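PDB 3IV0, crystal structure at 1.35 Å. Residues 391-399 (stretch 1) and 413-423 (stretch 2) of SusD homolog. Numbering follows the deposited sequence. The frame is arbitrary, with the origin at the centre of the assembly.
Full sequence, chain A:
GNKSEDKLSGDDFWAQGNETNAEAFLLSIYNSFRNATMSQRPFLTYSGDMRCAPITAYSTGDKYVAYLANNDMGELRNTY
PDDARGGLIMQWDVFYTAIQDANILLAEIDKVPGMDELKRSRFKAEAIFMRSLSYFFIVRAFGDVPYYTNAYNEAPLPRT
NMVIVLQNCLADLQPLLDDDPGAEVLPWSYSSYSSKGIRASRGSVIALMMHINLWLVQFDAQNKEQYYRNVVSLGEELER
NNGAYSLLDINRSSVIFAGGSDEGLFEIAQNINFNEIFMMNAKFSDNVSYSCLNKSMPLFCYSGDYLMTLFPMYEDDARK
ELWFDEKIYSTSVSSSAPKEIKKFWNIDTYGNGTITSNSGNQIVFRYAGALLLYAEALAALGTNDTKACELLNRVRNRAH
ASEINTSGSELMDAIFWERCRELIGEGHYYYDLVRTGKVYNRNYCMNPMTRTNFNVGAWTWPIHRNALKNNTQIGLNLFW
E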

ATOM      1  N   LEU A 391      -8.330   5.973 -19.749  1.00 12.68           N
ATOM      2  CA  LEU A 391      -8.063   5.232 -18.529  1.00 11.85           C
ATOM      3  C   LEU A 391      -8.634   5.949 -17.306  1.00 11.36           C
ATOM      4  O   LEU A 391      -9.325   5.342 -16.506  1.00 12.61           O
ATOM      5  N   LEU A 392      -8.300   7.215 -17.167  1.00 10.86           N
ATOM      6  CA  LEU A 392      -8.810   8.043 -16.095  1.00 11.74           C
ATOM      7  C   LEU A 392     -10.327   7.981 -16.037  1.00 12.11           C
ATOM      8  O   LEU A 392     -10.930   7.854 -14.985  1.00 12.46           O
ATOM      9  N   ASN A 393     -10.946   8.057 -17.205  1.00 12.09           N
ATOM     10  CA  ASN A 393     -12.408   8.102 -17.251  1.00 12.64           C
ATOM     11  C   ASN A 393     -13.098   6.805 -16.909  1.00 12.71           C
ATOM     12  O   ASN A 393     -14.258   6.802 -16.525  1.00 12.83           O
ATOM     13  N   ARG A 394     -12.395   5.693 -16.989  1.00 13.11           N
ATOM     14  CA  ARG A 394     -12.984   4.465 -16.467  1.00 13.00           C
ATOM     15  C   ARG A 394     -13.243   4.566 -14.975  1.00 12.19           C
ATOM     16  O   ARG A 394     -14.278   4.120 -14.485  1.00 12.05           O
ATOM     17  N   VAL A 395     -12.329   5.213 -14.271  1.00 10.99           N
ATOM     18  CA  VAL A 395     -12.480   5.426 -12.842  1.00 11.16           C
ATOM     19  C   VAL A 395     -13.504   6.535 -12.556  1.00 11.65           C
ATOM     20  O   VAL A 395     -14.355   6.372 -11.682  1.00 11.26           O
ATOM     21  N   ARG A 396     -13.430   7.617 -13.329  1.00 11.28           N
ATOM     22  CA  ARG A 396     -14.406   8.702 -13.171  1.00 10.50           C
ATOM     23  C   ARG A 396     -15.817   8.179 -13.413  1.00 11.98           C
ATOM     24  O   ARG A 396     -16.736   8.482 -12.662  1.00 12.11           O
ATOM     25  N   ASN A 397     -16.000   7.418 -14.487  1.00 12.57           N
ATOM     26  CA  ASN A 397     -17.328   6.919 -14.827  1.00 13.10           C
ATOM     27  C   ASN A 397     -17.862   5.973 -13.751  1.00 13.47           C
ATOM     28  O   ASN A 397     -19.039   6.013 -13.413  1.00 12.63           O
ATOM     29  N   ARG A 398     -17.003   5.136 -13.170  1.00 11.94           N
ATOM     30  CA  ARG A 398     -17.466   4.242 -12.119  1.00 12.17           C
ATOM     31  C   ARG A 398     -17.971   5.042 -10.915  1.00 11.57           C
ATOM     32  O   ARG A 398     -18.943   4.636 -10.271  1.00 12.58           O
ATOM     33  N   ALA A 399     -17.339   6.173 -10.634  1.00 11.36           N
ATOM     34  CA  ALA A 399     -17.754   7.060  -9.538  1.00 12.33           C
ATOM     35  C   ALA A 399     -18.905   7.998  -9.903  1.00 13.64           C
ATOM     36  O   ALA A 399     -19.301   8.820  -9.079  1.00 15.73           O
ATOM     37  N   ASP A 413      -2.369  16.682 -13.223  1.00 14.09           N
ATOM     38  CA  ASP A 413      -3.000  17.051 -11.972  1.00 14.00           C
ATOM     39  C   ASP A 413      -4.268  16.250 -11.766  1.00 13.28           C
ATOM     40  O   ASP A 413      -4.547  15.766 -10.668  1.00 12.46           O
ATOM     41  N   ALA A 414      -5.105  16.126 -12.792  1.00 13.48           N
ATOM     42  CA  ALA A 414      -6.362  15.396 -12.649  1.00 11.66           C
ATOM     43  C   ALA A 414      -6.124  13.963 -12.179  1.00 10.77           C
ATOM     44  O   ALA A 414      -6.891  13.433 -11.394  1.00 11.92           O
ATOM     45  N   ILE A 415      -5.115  13.325 -12.735  1.00 10.24           N
ATOM     46  CA  ILE A 415      -4.835  11.945 -12.375  1.00 10.03           C
ATOM     47  C   ILE A 415      -4.326  11.860 -10.920  1.00 10.51           C
ATOM     48  O   ILE A 415      -4.771  10.970 -10.177  1.00 10.71           O
ATOM     49  N   PHE A 416      -3.449  12.785 -10.512  1.00 10.81           N
ATOM     50  CA  PHE A 416      -3.000  12.828  -9.113  1.00 11.14           C
ATOM     51  C   PHE A 416      -4.198  12.984  -8.182  1.00 10.71           C
ATOM     52  O   PHE A 416      -4.339  12.238  -7.226  1.00 11.03           O
ATOM     53  N   TRP A 417      -5.103  13.906  -8.465  1.00 11.33           N
ATOM     54  CA  TRP A 417      -6.200  14.167  -7.546  1.00  9.61           C
ATOM     55  C   TRP A 417      -7.185  13.029  -7.574  1.00 10.19           C
ATOM     56  O   TRP A 417      -7.815  12.705  -6.546  1.00 10.67           O
ATOM     57  N   GLU A 418      -7.324  12.384  -8.728  1.00 10.73           N
ATOM     58  CA  GLU A 418      -8.192  11.232  -8.812  1.00 10.12           C
ATOM     59  C   GLU A 418      -7.683  10.091  -7.924  1.00  9.41           C
ATOM     60  O   GLU A 418      -8.470   9.371  -7.320  1.00 10.23           O
ATOM     61  N   ARG A 419      -6.379   9.845  -7.924  1.00 10.41           N
ATOM     62  CA  ARG A 419      -5.827   8.836  -7.015  1.00 10.97           C
ATOM     63  C   ARG A 419      -6.092   9.224  -5.569  1.00 11.42           C
ATOM     64  O   ARG A 419      -6.397   8.360  -4.738  1.00 11.38           O
ATOM     65  N   CYS A 420      -6.033  10.509  -5.225  1.00 10.20           N
ATOM     66  CA  CYS A 420      -6.323  10.915  -3.862  1.00  9.85           C
ATOM     67  C   CYS A 420      -7.772  10.656  -3.493  1.00 10.90           C
ATOM     68  O   CYS A 420      -8.071  10.244  -2.377  1.00 11.83           O
ATOM     69  N   ARG A 421      -8.694  10.901  -4.415  1.00  9.29           N
ATOM     70  CA  ARG A 421     -10.111  10.613  -4.154  1.00 10.41           C
ATOM     71  C   ARG A 421     -10.369   9.121  -4.091  1.00 11.07           C
ATOM     72  O   ARG A 421     -11.013   8.613  -3.159  1.00 11.29           O
ATOM     73  N   GLU A 422      -9.892   8.395  -5.097  1.00 10.27           N
ATOM     74  CA  GLU A 422     -10.225   6.992  -5.254  1.00  9.94           C
ATOM     75  C   GLU A 422      -9.630   6.112  -4.158  1.00  9.70           C
ATOM     76  O   GLU A 422     -10.285   5.179  -3.689  1.00 10.23           O
ATOM     77  N   LEU A 423      -8.414   6.439  -3.713  1.00  9.99           N
ATOM     78  CA  LEU A 423      -7.668   5.553  -2.831  1.00  9.76           C
ATOM     79  C   LEU A 423      -7.571   5.997  -1.400  1.00 11.34           C
ATOM     80  O   LEU A 423      -6.857   5.394  -0.600  1.00 11.20           O
TER

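The two stretches are helical segments whose N-to-C directions differ by 39° and whose axes approach to 10.9 Å, and together they bury 400 Å² of surface. Their contact is built round Glu418, Leu392 and Glu422, all of which direct CA-to-CB toward the opposing helix. The backbones come nearest where Leu392 faces Ile415, with the CA atoms of Leu392 and Ile415 6.7 Å apart, and apolar contacts gather at this end.

Leu392 adopts t at chi1 and p at chi2. CD2 of Leu392 lies 4.0 Å from CB of Ala414 and 4.1 Å from CG1 of Ile415, and CD1 of Leu392 packs 3.6 Å from CG of Glu418. The small side chain of Ala414 points toward the first helix; that of Ile415 (m, t) leaves its own backbone sideways and meets Leu392 with its flank.

Glu418 covers slightly more surface than Leu392. With chi1 t and chi2 p, it lays its methylene groups beside the leucine and carries its carboxylate onward to the charged part of the contact. There OE1 of Glu418 accepts a hydrogen bond from NH1 of Arg396 at 2.9 Å, part of a salt bridge that meets the guanidinium at its edge. Arg396 starts sideways, but its m, m, m conformation brings the end of the side chain nearer to the second helix. The same OE1 of Glu418 also receives hydrogen bonds from NE and NH2 of Arg421, each at 2.9 Å, in a salt bridge within the second helix. One carboxylate oxygen thus serves two arginines, and its negative charge helps offset the approach of their like charges, with NH1 of Arg396 3.5 Å from NH2 of Arg421.

Val395 (t) points toward the second helix and touches both acidic side chains: its CG1 is 3.7 Å from OE2 of Glu418 and 3.6 Å from OE1 of Glu422. Glu422 repeats the t, p conformation of Glu418 one turn later. OE2 of Glu422 accepts a hydrogen bond from NH2 of Arg398 at 2.8 Å, forming a second salt bridge at a guanidinium edge; chi2 of Arg398, at -94°, lies between wells. Water 1 reinforces this pairing. Water 1 donates to OE1 of Glu422 at 2.7 Å and to the backbone O of Val395 at 2.9 Å, and accepts from NE of Arg398 at 2.8 Å, thereby linking the two helices alongside the Arg398-Glu422 salt bridge.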

ATOM      1  CB  LEU A 391      -6.560   4.995 -18.417  1.00 11.62           C
ATOM      2  CG  LEU A 391      -5.985   3.996 -19.428  1.00 10.94           C
ATOM      3  CD1 LEU A 391      -4.464   4.213 -19.535  1.00 13.42           C
ATOM      4  CD2 LEU A 391      -6.278   2.556 -19.048  1.00 14.61           C
ATOM      5  CB  LEU A 392      -8.313   9.482 -16.279  1.00 12.20           C
ATOM      6  CG  LEU A 392      -8.899  10.554 -15.378  1.00 10.61           C
ATOM      7  CD1 LEU A 392      -8.666  10.218 -13.892  1.00 13.09           C
ATOM      8  CD2 LEU A 392      -8.332  11.942 -15.747  1.00 12.77           C
ATOM      9  CB  ASN A 393     -12.855   8.667 -18.596  1.00 12.03           C
ATOM     10  CG  ASN A 393     -12.647  10.150 -18.675  1.00 13.83           C
ATOM     11  OD1 ASN A 393     -12.725  10.842 -17.667  1.00 13.57           O
ATOM     12  ND2 ASN A 393     -12.393  10.680 -19.887  1.00 14.04           N
ATOM     13  CB  ARG A 394     -12.108   3.275 -16.797  1.00 14.73           C
ATOM     14  CG  ARG A 394     -12.184   2.923 -18.294  1.00 17.33           C
ATOM     15  CD  ARG A 394     -11.206   1.899 -18.694  1.00 18.58           C
ATOM     16  NE  ARG A 394     -11.460   0.626 -18.053  1.00 19.34           N
ATOM     17  CZ  ARG A 394     -10.588  -0.379 -18.103  1.00 16.35           C
ATOM     18  NH1 ARG A 394      -9.471  -0.214 -18.771  1.00 21.70           N
ATOM     19  NH2 ARG A 394     -10.851  -1.519 -17.500  1.00 18.89           N
ATOM     20  CB  VAL A 395     -11.127   5.716 -12.197  1.00 11.00           C
ATOM     21  CG1 VAL A 395     -11.284   6.019 -10.703  1.00 12.75           C
ATOM     22  CG2 VAL A 395     -10.169   4.505 -12.435  1.00 13.00           C
ATOM     23  CB  ARG A 396     -14.134   9.824 -14.161  1.00 13.49           C
ATOM     24  CG  ARG A 396     -12.800  10.520 -14.072  1.00 14.29           C
ATOM     25  CD  ARG A 396     -12.717  11.440 -12.900  1.00 13.07           C
ATOM     26  NE  ARG A 396     -13.603  12.607 -13.074  1.00 12.25           N
ATOM     27  CZ  ARG A 396     -13.703  13.583 -12.187  1.00 13.21           C
ATOM     28  NH1 ARG A 396     -13.063  13.544 -11.029  1.00 12.93           N
ATOM     29  NH2 ARG A 396     -14.522  14.599 -12.423  1.00 14.19           N
ATOM     30  CB  ASN A 397     -17.359   6.247 -16.194  1.00 14.02           C
ATOM     31  CG  ASN A 397     -17.355   7.233 -17.370  1.00 18.96           C
ATOM     32  OD1 ASN A 397     -16.741   6.962 -18.413  1.00 26.94           O
ATOM     33  ND2 ASN A 397     -18.055   8.340 -17.230  1.00 20.12           N
ATOM     34  CB  ARG A 398     -16.346   3.248 -11.721  1.00 11.41           C
ATOM     35  CG  ARG A 398     -16.821   2.187 -10.782  1.00 12.63           C
ATOM     36  CD  ARG A 398     -16.608   2.485  -9.331  1.00 12.79           C
ATOM     37  NE  ARG A 398     -15.186   2.528  -8.985  1.00 11.25           N
ATOM     38  CZ  ARG A 398     -14.418   1.468  -8.778  1.00 11.98           C
ATOM     39  NH1 ARG A 398     -14.895   0.245  -8.874  1.00 11.45           N
ATOM     40  NH2 ARG A 398     -13.148   1.641  -8.486  1.00 12.90           N
ATOM     41  CB  ALA A 399     -16.553   7.857  -9.083  1.00 14.69           C
ATOM     42  CB  ASP A 413      -3.350  18.556 -11.907  1.00 14.81           C
ATOM     43  CG  ASP A 413      -2.168  19.449 -11.637  1.00 21.64           C
ATOM     44  OD1 ASP A 413      -1.048  18.960 -11.438  1.00 21.23           O
ATOM     45  OD2 ASP A 413      -2.396  20.683 -11.651  1.00 25.01           O
ATOM     46  CB  ALA A 414      -7.172  15.398 -13.988  1.00 12.36           C
ATOM     47  CB  ILE A 415      -3.839  11.328 -13.356  1.00 11.89           C
ATOM     48  CG1 ILE A 415      -4.442  11.227 -14.768  1.00 11.82           C
ATOM     49  CG2 ILE A 415      -3.362   9.941 -12.850  1.00 11.46           C
ATOM     50  CD1 ILE A 415      -3.399  11.050 -15.885  1.00 12.27           C
ATOM     51  CB  PHE A 416      -2.027  13.976  -8.882  1.00 12.57           C
ATOM     52  CG  PHE A 416      -1.790  14.257  -7.448  1.00 13.49           C
ATOM     53  CD1 PHE A 416      -0.936  13.467  -6.708  1.00 15.19           C
ATOM     54  CD2 PHE A 416      -2.452  15.287  -6.812  1.00 13.01           C
ATOM     55  CE1 PHE A 416      -0.772  13.706  -5.346  1.00 13.99           C
ATOM     56  CE2 PHE A 416      -2.264  15.536  -5.466  1.00 15.05           C
ATOM     57  CZ  PHE A 416      -1.418  14.735  -4.741  1.00 15.13           C
ATOM     58  CB  TRP A 417      -6.888  15.504  -7.862  1.00 12.21           C
ATOM     59  CG  TRP A 417      -6.072  16.688  -7.456  1.00 12.10           C
ATOM     60  CD1 TRP A 417      -5.477  17.579  -8.269  1.00 13.83           C
ATOM     61  CD2 TRP A 417      -5.773  17.096  -6.115  1.00 11.23           C
ATOM     62  NE1 TRP A 417      -4.815  18.518  -7.532  1.00 14.15           N
ATOM     63  CE2 TRP A 417      -4.978  18.248  -6.205  1.00 14.13           C
ATOM     64  CE3 TRP A 417      -6.092  16.595  -4.861  1.00 15.36           C
ATOM     65  CZ2 TRP A 417      -4.510  18.919  -5.088  1.00 15.01           C
ATOM     66  CZ3 TRP A 417      -5.623  17.269  -3.753  1.00 17.05           C
ATOM     67  CH2 TRP A 417      -4.840  18.410  -3.878  1.00 17.19           C
ATOM     68  CB  GLU A 418      -8.429  10.750 -10.256  1.00 12.65           C
ATOM     69  CG  GLU A 418      -9.607   9.800 -10.427  1.00 11.18           C
ATOM     70  CD  GLU A 418     -10.958  10.430 -10.165  1.00 13.21           C
ATOM     71  OE1 GLU A 418     -11.050  11.681 -10.093  1.00 16.07           O
ATOM     72  OE2 GLU A 418     -11.913   9.647 -10.048  1.00 13.60           O
ATOM     73  CB  ARG A 419      -4.305   8.662  -7.218  1.00 12.34           C
ATOM     74  CG  ARG A 419      -3.947   7.822  -8.460  1.00 15.33           C
ATOM     75  CD  ARG A 419      -2.450   7.476  -8.597  1.00 14.15           C
ATOM     76  NE  ARG A 419      -1.911   6.781  -7.431  1.00 13.38           N
ATOM     77  CZ  ARG A 419      -1.978   5.473  -7.221  1.00 11.57           C
ATOM     78  NH1 ARG A 419      -2.609   4.679  -8.071  1.00 13.42           N
ATOM     79  NH2 ARG A 419      -1.456   4.930  -6.135  1.00 14.37           N
ATOM     80  CB  CYS A 420      -5.976  12.380  -3.677  1.00 10.56           C
ATOM     81  SG  CYS A 420      -4.221  12.792  -3.728  1.00 13.93           S
ATOM     82  CB  ARG A 421     -10.990  11.168  -5.267  1.00 10.95           C
ATOM     83  CG  ARG A 421     -11.195  12.681  -5.250  1.00 11.14           C
ATOM     84  CD  ARG A 421     -12.114  13.103  -6.406  1.00 12.85           C
ATOM     85  NE  ARG A 421     -11.441  13.229  -7.678  1.00 12.23           N
ATOM     86  CZ  ARG A 421     -10.751  14.288  -8.062  1.00 13.58           C
ATOM     87  NH1 ARG A 421     -10.668  15.346  -7.277  1.00 13.72           N
ATOM     88  NH2 ARG A 421     -10.158  14.299  -9.234  1.00 16.03           N
ATOM     89  CB  GLU A 422      -9.749   6.505  -6.613  1.00 10.03           C
ATOM     90  CG  GLU A 422     -10.076   5.075  -6.921  1.00 11.93           C
ATOM     91  CD  GLU A 422     -11.549   4.804  -7.018  1.00 12.50           C
ATOM     92  OE1 GLU A 422     -12.358   5.736  -7.287  1.00 12.15           O
ATOM     93  OE2 GLU A 422     -11.972   3.642  -6.845  1.00 12.46           O
ATOM     94  CB  LEU A 423      -6.282   5.308  -3.391  1.00 10.20           C
ATOM     95  CG  LEU A 423      -6.219   4.742  -4.805  1.00 10.93           C
ATOM     96  CD1 LEU A 423      -4.772   4.682  -5.340  1.00 14.14           C
ATOM     97  CD2 LEU A 423      -6.859   3.340  -4.935  1.00 12.96           C
TER
HETATM   98  O   HOH W   1     -14.356   5.193  -9.017  1.00 12.51           O